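Local atomic coordinates of arginyl-tRNA synthetase, putative (Plasmodium falciparum, PDB entry 5JLD), a protein that probably catalyses the ATP-dependent attachment of L-arginine to its cognate tRNA(Arg), releasing AMP and diphosphate, as a class I aminoacyl-tRNA synthetase. Residues T6-I10 / T11-K15; C244-V247 / W248-C252. All coordinates share one frame; numbering follows the deposited sequence.

How the contacts relate
Both contacts are local, each within one short run of chain at or along a helix. Contact 1 comes first, at the start of helix 10-25 in the N-terminal domain region. Contact 2 follows more than 200 residues later, near the start of helix 242-265 in the catalytic domain region. Their centres are 54 Å apart and their nearest atoms about 41 Å, and they lie on opposite sides of the centre of the chain. They share no helix or sheet. Contact 1 sits where the N-terminal part meets helix 522-532. Contact 2 packs on helices 185-194 and 232-238, in the chain between strands 171-176 and 271-272 of the parallel sheet. The pair samples separate parts of a modular monomer.

Contact 1 (T6-I10 / T11-K15)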
loop_
_atom_site.group_PDB
_atom_site.type_symbol
_atom_site.label_atom_id
_atom_site.label_comp_id
_atom_site.label_asym_id
_atom_site.label_seq_id
_atom_site.Cartn_x
_atom_site.Cartn_y
_atom_site.Cartn_z
ATOM N N THR A 6 9.263 -19.534 7.099
ATOM C CA THR A 6 9.084 -18.261 6.435
ATOM C C THR A 6 10.324 -17.802 5.671
ATOM O O THR A 6 11.457 -18.052 6.088
ATOM C CB THR A 6 8.690 -17.182 7.445
ATOM O OG1 THR A 6 9.720 -17.053 8.431
ATOM C CG2 THR A 6 7.390 -17.563 8.127
ATOM N N MET A 7 10.074 -17.123 4.556
ATOM C CA MET A 7 11.111 -16.617 3.660
ATOM C C MET A 7 12.111 -15.724 4.384
ATOM O O MET A 7 11.751 -14.912 5.242
ATOM C CB MET A 7 10.498 -15.823 2.497
ATOM C CG MET A 7 9.490 -16.588 1.642
ATOM S SD MET A 7 8.964 -15.639 0.190
ATOM C CE MET A 7 10.440 -15.662 -0.837
ATOM N N GLU A 8 13.372 -15.888 4.014
ATOM C CA GLU A 8 14.454 -15.055 4.506
ATOM C C GLU A 8 14.420 -13.717 3.787
ATOM O O GLU A 8 14.097 -13.654 2.585
ATOM C CB GLU A 8 15.795 -15.767 4.264
ATOM C CG GLU A 8 16.881 -15.451 5.256
ATOM C CD GLU A 8 18.125 -16.325 5.073
ATOM O OE1 GLU A 8 18.230 -17.072 4.063
ATOM O OE2 GLU A 8 18.999 -16.262 5.960
ATOM N N CYS A 9 14.765 -12.644 4.491
ATOM C CA CYS A 9 14.902 -11.364 3.818
ATOM C C CYS A 9 16.345 -11.209 3.327
ATOM O O CYS A 9 17.244 -10.903 4.105
ATOM C CB CYS A 9 14.524 -10.185 4.725
ATOM S SG CYS A 9 14.761 -8.554 3.917
ATOM N N ILE A 10 16.552 -11.404 2.031
ATOM C CA ILE A 10 17.911 -11.494 1.488
ATOM C C ILE A 10 18.695 -10.172 1.568
ATOM O O ILE A 10 19.877 -10.175 1.921
ATOM C CB ILE A 10 17.878 -11.997 0.030
ATOM C CG1 ILE A 10 17.379 -13.448 -0.004
ATOM C CG2 ILE A 10 19.253 -11.875 -0.616
ATOM C CD1 ILE A 10 17.257 -14.021 -1.404
ATOM N N THR A 11 18.055 -9.047 1.250
ATOM C CA THR A 11 18.740 -7.755 1.369
ATOM C C THR A 11 19.341 -7.556 2.773
ATOM O O THR A 11 20.447 -7.030 2.896
ATOM C CB THR A 11 17.794 -6.568 1.035
ATOM O OG1 THR A 11 17.474 -6.589 -0.359
ATOM C CG2 THR A 11 18.453 -5.247 1.356
ATOM N N LYS A 12 18.620 -7.989 3.816
ATOM C CA LYS A 12 19.064 -7.798 5.205
ATOM C C LYS A 12 20.156 -8.781 5.556
ATOM O O LYS A 12 21.091 -8.456 6.294
ATOM C CB LYS A 12 17.903 -7.962 6.202
ATOM C CG LYS A 12 17.097 -6.708 6.481
ATOM C CD LYS A 12 16.096 -6.947 7.644
ATOM C CE LYS A 12 16.758 -6.787 9.007
ATOM N NZ LYS A 12 16.858 -5.350 9.377
ATOM N N LYS A 13 20.018 -9.993 5.028
ATOM C CA LYS A 13 21.033 -11.032 5.182
ATOM C C LYS A 13 22.400 -10.567 4.639
ATOM O O LYS A 13 23.445 -10.607 5.331
ATOM C CB LYS A 13 20.573 -12.301 4.463
ATOM C CG LYS A 13 21.501 -13.485 4.650
ATOM C CD LYS A 13 20.988 -14.734 3.947
ATOM C CE LYS A 13 21.762 -15.955 4.437
ATOM N NZ LYS A 13 21.217 -17.242 3.928
ATOM N N ILE A 14 22.374 -10.103 3.398
ATOM C CA ILE A 14 23.584 -9.639 2.723
ATOM C C ILE A 14 24.137 -8.362 3.373
ATOM O O ILE A 14 25.370 -8.216 3.559
ATOM C CB ILE A 14 23.313 -9.396 1.242
ATOM C CG1 ILE A 14 23.108 -10.734 0.515
ATOM C CG2 ILE A 14 24.430 -8.592 0.635
ATOM C CD1 ILE A 14 22.911 -10.605 -1.010
ATOM N N LYS A 15 23.222 -7.459 3.741
ATOM C CA LYS A 15 23.605 -6.240 4.457
ATOM C C LYS A 15 24.386 -6.602 5.702
ATOM O O LYS A 15 25.435 -6.018 5.971
ATOM C CB LYS A 15 22.383 -5.385 4.837
ATOM C CG LYS A 15 22.768 -4.046 5.449
ATOM C CD LYS A 15 21.576 -3.316 6.073
ATOM C CE LYS A 15 22.053 -2.247 7.068
ATOM N NZ LYS A 15 23.030 -2.799 8.074
#
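The carboxylate of E8 has the side chain of K13 over one face. The methylenes CD and CE of K13 lie on that side, and E8 OE2 is 3.2 Å from K13 CD. The ammonium group sits lower, near the oxygen edge. It meets E8 OE1 on the syn side, 26° out of the carboxylate plane, and K13 NZ to E8 OE1 is 3.0 Å. A second bond, from K13 NZ to E8 OE2, is weak at 3.2 Å. This salt bridge joins the residue before the cap to the first turn of the helix. It is reached because CG of K13 is anti to the backbone N (chi1 -175°) and the rest of the chain runs extended. E8 OE1 also bonds to the hydroxyl of Y101, so K13 and Y101 together restrict the rotation of the carboxylate.

C9 holds the N-cap position. Its carbonyl oxygen accepts the amide of K13: C9 O is 3.1 Å from K13 N, in a bond lying in the carbonyl plane. A weak bond from K12 N shares the same oxygen. C9 SG rests against K12 CG at 3.9 Å. One residue on, I14 N gives I10 O a nearly straight bond of 2.9 Å (174° at the hydrogen). I10 and I14 share a flank of the helix, with I10 CG2 against I14 CD1 at 3.9 Å. Both pack on Y45 of strand 45-47. The amide of T11 is bonded to D524 on helix 522-532, and the side chains of C9 and K12 touch Y527 there. This is a helix N-terminus with an i to i+5 salt bridge across its cap, set between the N-terminal sheet and the DALR anticodon binding region.

Contact 2 (C244-V247 / W248-C252); sequences CKFV and WNKLC
F246 and K250 meet because their side chains leave the helix in different ways. In F246, CG is anti to the backbone N (chi1 -177°). In K250, CG stays beside the backbone N and the chain folds at chi2 (-52°) and again at chi4. The lysine thus bends back one turn and lays its ammonium group over one face of the phenyl ring. K250 NZ is 3.8 Å from the centroid of the F246 ring, 23° off the ring normal, and the nitrogen sits nearer the ring's edge than its centre. This is a cation-pi contact. K250 CE adds an off-centre CH-pi contact, 4.2 Å from the centroid of the F246 ring.

A second pair lies elsewhere round the helix. K245 lies along W248, with K245 CD against W248 CE3 at 3.8 Å. The carbonyl oxygen of K245 lies in the plane of the indole, at its edge. W248 NE1 is bonded to the carbonyl of D180, and the rings of W181 and F185 pack edge-to-face with it. K245 NZ is bonded to N240.

V247 and L251 share another flank, with V247 CG1 and L251 CD1 3.9 Å apart. Both rest on I192 of helix 185-194. Four i to i+4 backbone bonds join 244-247 to 248-252, among them W248 N to C244 O at 2.9 Å, and C252 N to W248 O continues the series. The result is an amphipathic alpha-helix with an i to i+4 cation-pi pair. It belongs to the long helical connection between the neighbouring parallel strands 171-176 and 271-272 of the class I catalytic domain.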
loop_
_atom_site.group_PDB
_atom_site.type_symbol
_atom_site.label_atom_id
_atom_site.label_comp_id
_atom_site.label_asym_id
_atom_site.label_seq_id
_atom_site.Cartn_x
_atom_site.Cartn_y
_atom_site.Cartn_z
ATOM N N CYS A 244 -33.175 17.353 14.771
ATOM C CA CYS A 244 -32.001 17.630 13.950
ATOM C C CYS A 244 -31.105 16.401 13.880
ATOM O O CYS A 244 -30.625 16.046 12.816
ATOM C CB CYS A 244 -31.223 18.831 14.494
ATOM S SG CYS A 244 -31.965 20.430 14.076
ATOM N N LYS A 245 -30.901 15.749 15.020
ATOM C CA LYS A 245 -30.139 14.513 15.069
ATOM C C LYS A 245 -30.811 13.419 14.238
ATOM O O LYS A 245 -30.139 12.643 13.566
ATOM C CB LYS A 245 -29.970 14.051 16.512
ATOM C CG LYS A 245 -28.811 14.697 17.233
ATOM C CD LYS A 245 -27.486 14.250 16.646
ATOM C CE LYS A 245 -26.337 14.623 17.556
ATOM N NZ LYS A 245 -26.092 13.563 18.577
ATOM N N PHE A 246 -32.140 13.367 14.288
ATOM C CA PHE A 246 -32.912 12.436 13.468
ATOM C C PHE A 246 -32.574 12.612 11.979
ATOM O O PHE A 246 -32.210 11.647 11.272
ATOM C CB PHE A 246 -34.416 12.649 13.713
ATOM C CG PHE A 246 -35.302 11.692 12.970
ATOM C CD1 PHE A 246 -35.517 10.409 13.452
ATOM C CD2 PHE A 246 -35.924 12.076 11.794
ATOM C CE1 PHE A 246 -36.333 9.524 12.773
ATOM C CE2 PHE A 246 -36.744 11.194 11.104
ATOM C CZ PHE A 246 -36.949 9.916 11.594
ATOM N N VAL A 247 -32.661 13.864 11.531
ATOM C CA VAL A 247 -32.456 14.219 10.128
ATOM C C VAL A 247 -31.010 13.977 9.684
ATOM O O VAL A 247 -30.768 13.326 8.668
ATOM C CB VAL A 247 -32.854 15.698 9.874
ATOM C CG1 VAL A 247 -32.450 16.138 8.472
ATOM C CG2 VAL A 247 -34.357 15.887 10.100
ATOM N N TRP A 248 -30.065 14.506 10.455
ATOM C CA TRP A 248 -28.643 14.242 10.275
ATOM C C TRP A 248 -28.373 12.755 10.106
ATOM O O TRP A 248 -27.695 12.326 9.166
ATOM C CB TRP A 248 -27.854 14.788 11.473
ATOM C CG TRP A 248 -26.456 14.306 11.539
ATOM C CD1 TRP A 248 -25.405 14.729 10.768
ATOM C CD2 TRP A 248 -25.930 13.298 12.423
ATOM N NE1 TRP A 248 -24.255 14.047 11.126
ATOM C CE2 TRP A 248 -24.554 13.162 12.130
ATOM C CE3 TRP A 248 -26.489 12.501 13.431
ATOM C CZ2 TRP A 248 -23.727 12.260 12.812
ATOM C CZ3 TRP A 248 -25.663 11.599 14.108
ATOM C CH2 TRP A 248 -24.299 11.491 13.792
ATOM N N ASN A 249 -28.923 11.964 11.017
ATOM C CA ASN A 249 -28.706 10.530 10.985
ATOM C C ASN A 249 -29.265 9.907 9.701
ATOM O O ASN A 249 -28.637 9.013 9.111
ATOM C CB ASN A 249 -29.317 9.881 12.223
ATOM C CG ASN A 249 -28.626 8.600 12.601
ATOM O OD1 ASN A 249 -29.086 7.511 12.260
ATOM N ND2 ASN A 249 -27.495 8.718 13.289
ATOM N N LYS A 250 -30.420 10.406 9.253
ATOM C CA LYS A 250 -30.988 9.977 7.968
ATOM C C LYS A 250 -30.086 10.303 6.766
ATOM O O LYS A 250 -29.914 9.480 5.848
ATOM C CB LYS A 250 -32.371 10.618 7.752
ATOM C CG LYS A 250 -33.476 10.071 8.639
ATOM C CD LYS A 250 -33.551 8.552 8.558
ATOM C CE LYS A 250 -34.241 7.972 9.787
ATOM N NZ LYS A 250 -33.512 8.330 11.044
ATOM N N LEU A 251 -29.521 11.507 6.774
ATOM C CA LEU A 251 -28.614 11.952 5.706
ATOM C C LEU A 251 -27.351 11.084 5.638
ATOM O O LEU A 251 -26.961 10.584 4.568
ATOM C CB LEU A 251 -28.225 13.421 5.920
ATOM C CG LEU A 251 -29.147 14.526 5.376
ATOM C CD1 LEU A 251 -30.610 14.197 5.591
ATOM C CD2 LEU A 251 -28.825 15.863 6.041
ATOM N N CYS A 252 -26.718 10.926 6.796
ATOM C CA CYS A 252 -25.540 10.101 6.928
ATOM C C CYS A 252 -25.846 8.694 6.447
ATOM O O CYS A 252 -25.076 8.117 5.686
ATOM C CB CYS A 252 -25.052 10.093 8.373
ATOM S SG CYS A 252 -24.411 11.692 8.920
#